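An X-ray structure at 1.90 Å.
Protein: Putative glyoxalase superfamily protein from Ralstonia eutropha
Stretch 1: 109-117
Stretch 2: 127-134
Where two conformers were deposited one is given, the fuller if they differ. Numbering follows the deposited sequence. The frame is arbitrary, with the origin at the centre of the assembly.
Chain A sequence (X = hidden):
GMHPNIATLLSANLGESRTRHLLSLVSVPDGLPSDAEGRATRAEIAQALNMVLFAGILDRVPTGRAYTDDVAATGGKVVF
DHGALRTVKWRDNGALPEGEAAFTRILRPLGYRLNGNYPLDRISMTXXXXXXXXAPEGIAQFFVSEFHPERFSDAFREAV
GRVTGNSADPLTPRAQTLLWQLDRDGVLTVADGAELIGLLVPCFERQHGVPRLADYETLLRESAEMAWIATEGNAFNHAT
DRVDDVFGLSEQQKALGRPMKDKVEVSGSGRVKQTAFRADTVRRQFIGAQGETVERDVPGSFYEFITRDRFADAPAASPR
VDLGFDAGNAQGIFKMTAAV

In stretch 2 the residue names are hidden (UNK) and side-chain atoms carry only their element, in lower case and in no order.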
# COMPACT_ATOMS: atom_id res chain seq x y z
N PRO A 109 4.16 0.61 -15.82
CA PRO A 109 3.23 0.94 -16.91
C PRO A 109 2.04 1.85 -16.48
O PRO A 109 1.44 2.53 -17.30
CB PRO A 109 2.75 -0.43 -17.37
CG PRO A 109 3.04 -1.35 -16.19
CD PRO A 109 4.28 -0.85 -15.63
N LEU A 110 1.69 1.86 -15.20
CA LEU A 110 0.74 2.86 -14.68
C LEU A 110 1.24 4.31 -14.74
O LEU A 110 0.44 5.23 -14.65
CB LEU A 110 0.35 2.59 -13.25
CG LEU A 110 -0.62 1.43 -13.03
CD1 LEU A 110 -0.80 1.16 -11.48
CD2 LEU A 110 -2.00 1.58 -13.74
N GLY A 111 2.56 4.50 -14.87
CA GLY A 111 3.14 5.83 -14.98
C GLY A 111 4.06 6.22 -13.83
O GLY A 111 4.48 7.36 -13.77
N TYR A 112 4.34 5.32 -12.89
CA TYR A 112 5.28 5.61 -11.81
C TYR A 112 6.76 5.47 -12.25
O TYR A 112 7.09 4.69 -13.15
CB TYR A 112 5.04 4.72 -10.58
CG TYR A 112 3.73 5.01 -9.89
CD1 TYR A 112 2.56 4.40 -10.33
CD2 TYR A 112 3.66 5.88 -8.80
CE1 TYR A 112 1.34 4.65 -9.70
CE2 TYR A 112 2.46 6.17 -8.20
CZ TYR A 112 1.31 5.54 -8.64
OH TYR A 112 0.10 5.81 -8.04
N ARG A 113 7.62 6.21 -11.55
CA ARG A 113 9.06 6.15 -11.69
C ARG A 113 9.67 6.07 -10.32
O ARG A 113 9.17 6.65 -9.37
CB ARG A 113 9.59 7.43 -12.32
CG ARG A 113 9.11 7.64 -13.72
CD ARG A 113 9.58 9.00 -14.22
NE ARG A 113 9.17 9.20 -15.60
CZ ARG A 113 8.99 10.39 -16.18
NH1 ARG A 113 9.16 11.51 -15.48
NH2 ARG A 113 8.62 10.46 -17.46
N LEU A 114 10.79 5.37 -10.23
CA LEU A 114 11.58 5.33 -9.01
C LEU A 114 11.89 6.74 -8.58
O LEU A 114 12.35 7.56 -9.38
CB LEU A 114 12.88 4.56 -9.26
CG LEU A 114 13.82 4.42 -8.07
CD1 LEU A 114 13.20 3.52 -6.99
CD2 LEU A 114 15.18 3.93 -8.62
N ASN A 115 11.60 7.05 -7.33
CA ASN A 115 11.88 8.38 -6.81
C ASN A 115 12.89 8.43 -5.65
O ASN A 115 13.23 9.50 -5.21
CB ASN A 115 10.57 9.04 -6.41
CG ASN A 115 10.66 10.55 -6.31
OD1 ASN A 115 11.16 11.19 -7.22
ND2 ASN A 115 10.12 11.12 -5.23
N GLY A 116 13.33 7.29 -5.13
CA GLY A 116 14.21 7.28 -3.97
C GLY A 116 14.58 5.86 -3.58
O GLY A 116 13.77 4.94 -3.74
N ASN A 117 15.80 5.73 -3.09
CA ASN A 117 16.34 4.46 -2.64
C ASN A 117 16.70 4.60 -1.17
O ASN A 117 17.47 5.50 -0.80
CB ASN A 117 17.57 4.09 -3.44
CG ASN A 117 18.13 2.73 -3.05
OD1 ASN A 117 17.49 1.70 -3.24
ND2 ASN A 117 19.33 2.73 -2.49
N UNK A 127 14.14 -0.27 0.97
CA UNK A 127 12.93 0.44 0.58
C UNK A 127 13.17 1.35 -0.60
O UNK A 127 14.26 1.90 -0.74
N UNK A 128 12.16 1.47 -1.45
CA UNK A 128 12.22 2.35 -2.64
C UNK A 128 10.90 3.07 -2.78
O UNK A 128 9.83 2.49 -2.60
c UNK A 128 12.50 1.54 -3.89
n UNK A 128 15.49 -0.57 -5.14
c UNK A 128 13.84 0.87 -3.88
n UNK A 128 16.90 -2.35 -4.73
c UNK A 128 15.69 -1.80 -4.65
n UNK A 128 14.72 -2.49 -4.08
c UNK A 128 14.19 0.14 -5.19
N UNK A 129 10.94 4.34 -3.14
CA UNK A 129 9.71 5.07 -3.39
C UNK A 129 9.48 5.26 -4.89
O UNK A 129 10.45 5.37 -5.67
c UNK A 129 9.75 6.42 -2.69
o UNK A 129 10.79 7.22 -3.26
N UNK A 130 8.21 5.26 -5.25
CA UNK A 130 7.70 5.42 -6.63
C UNK A 130 6.72 6.58 -6.67
O UNK A 130 5.70 6.60 -5.96
c UNK A 130 9.55 1.38 -6.42
c UNK A 130 9.87 2.18 -8.70
o UNK A 130 11.30 0.50 -7.78
c UNK A 130 8.07 3.08 -7.32
c UNK A 130 7.02 4.10 -7.11
c UNK A 130 8.81 3.09 -8.49
c UNK A 130 8.50 2.26 -6.26
c UNK A 130 10.24 1.34 -7.64
N UNK A 131 7.01 7.56 -7.54
CA UNK A 131 6.13 8.72 -7.72
C UNK A 131 5.61 8.74 -9.12
O UNK A 131 6.32 8.38 -10.07
c UNK A 131 6.89 10.06 -7.44
N UNK A 132 4.41 9.24 -9.26
CA UNK A 132 3.76 9.27 -10.55
C UNK A 132 4.26 10.41 -11.43
O UNK A 132 4.23 11.59 -11.04
n UNK A 132 1.38 9.62 -12.73
c UNK A 132 1.56 8.82 -11.63
c UNK A 132 2.24 9.31 -10.41
c UNK A 132 1.07 7.59 -11.96
c UNK A 132 0.81 8.91 -13.70
n UNK A 132 0.58 7.69 -13.25
N UNK A 133 4.68 10.05 -12.64
CA UNK A 133 5.30 11.03 -13.56
C UNK A 133 4.35 12.17 -13.91
O UNK A 133 4.80 13.23 -14.25
c UNK A 133 5.81 10.34 -14.85
N UNK A 134 3.04 11.95 -13.86
CA UNK A 134 2.09 12.97 -14.32
C UNK A 134 1.65 13.93 -13.22
O UNK A 134 1.07 14.97 -13.52
c UNK A 134 0.84 12.37 -14.99
o UNK A 134 0.32 10.62 -16.50
c UNK A 134 1.15 11.52 -16.21
o UNK A 134 2.18 11.75 -16.90
O HOH W 1 10.44 9.69 -2.72
O HOH W 2 17.41 1.28 -6.27

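Position 127 carries no side-chain atoms beyond CA, so it is glycine, Gly127. Its O lies 3.7 Å from Asn117 C, where the two antiparallel strands still run side by side.

Position 128 has seven side-chain atoms: three carbons in a row, a nitrogen, then a carbon bearing two more nitrogens. That branched, planar end is a guanidinium, and the residue is Arg128. Its CB packs 3.7 Å from Leu114 CD1. Arg128 NE is 3.6 Å from Asn117 OD1, too far for a direct bond; water 2 spans the gap, accepting from Arg128 NE at 2.9 Å and donating to Asn117 OD1 at 3.1 Å.

At position 129 there is one carbon followed by one oxygen, unbranched. With no second carbon on CB, this is Ser129, chi1 p. Its OG lies 3.6 Å from Asn115 CB and donates to water 1 at 2.6 Å; the same water accepts from Asn115 ND2 at 2.9 Å. An ideal CB on Gly116 would sit 2.9 Å from Ser129 OG, a clash that glycine avoids.

Position 130 shows a carbon leading to a six-carbon ring with one oxygen: Tyr130. Its CB is 4.0 Å from Tyr112 CB, and its CZ is 3.7 Å from Leu114 CD1.

Position 131 has a lone carbon, hence Ala131. This CB meets Asn115 CB at 4.0 Å, on the sheet face shared with Arg113.

Position 132 bears one carbon and a five-membered ring of three carbons and two nitrogens, which identifies His132. NE2 donates to Leu110 O (2.8 Å, 143°), while ND1 accepts from the backbone N of position 134 at 3.1 Å, so both ring nitrogens are engaged. The ring turns its edge to the face of Tyr112, with planes at 82° and centroids 4.9 Å apart.

Position 133 again has a single carbon, Ala133; its CB lies over one face of the Arg113 guanidinium, 3.4 Å from Arg113 CZ.

Position 134 has two carbons, the second carrying two oxygens: a carboxylate one carbon beyond CB, Asp134. Its nearest side-chain approach to stretch 1, Asp134 OD2 to Leu110 O, is 5.7 Å.

The contact is a backbone ladder reinforced by side chains. Arg113 N to Ala131 O (2.9 Å) and Ala131 N to Arg113 O (3.0 Å) form a reciprocal pair. At the bulge, Ser129 O accepts from Asn115 N at 2.6 Å and weakly from Gly116 N at 3.5 Å, absorbing the one-residue shift; Ser129 N returns a bond to Gly116 O at 3.0 Å. Beyond the strands, Ala133 N to Gly111 O (2.9 Å, 171°) joins the histidine bond in securing the helix exit.

Stretch 2 127-134: GRSYAHAD
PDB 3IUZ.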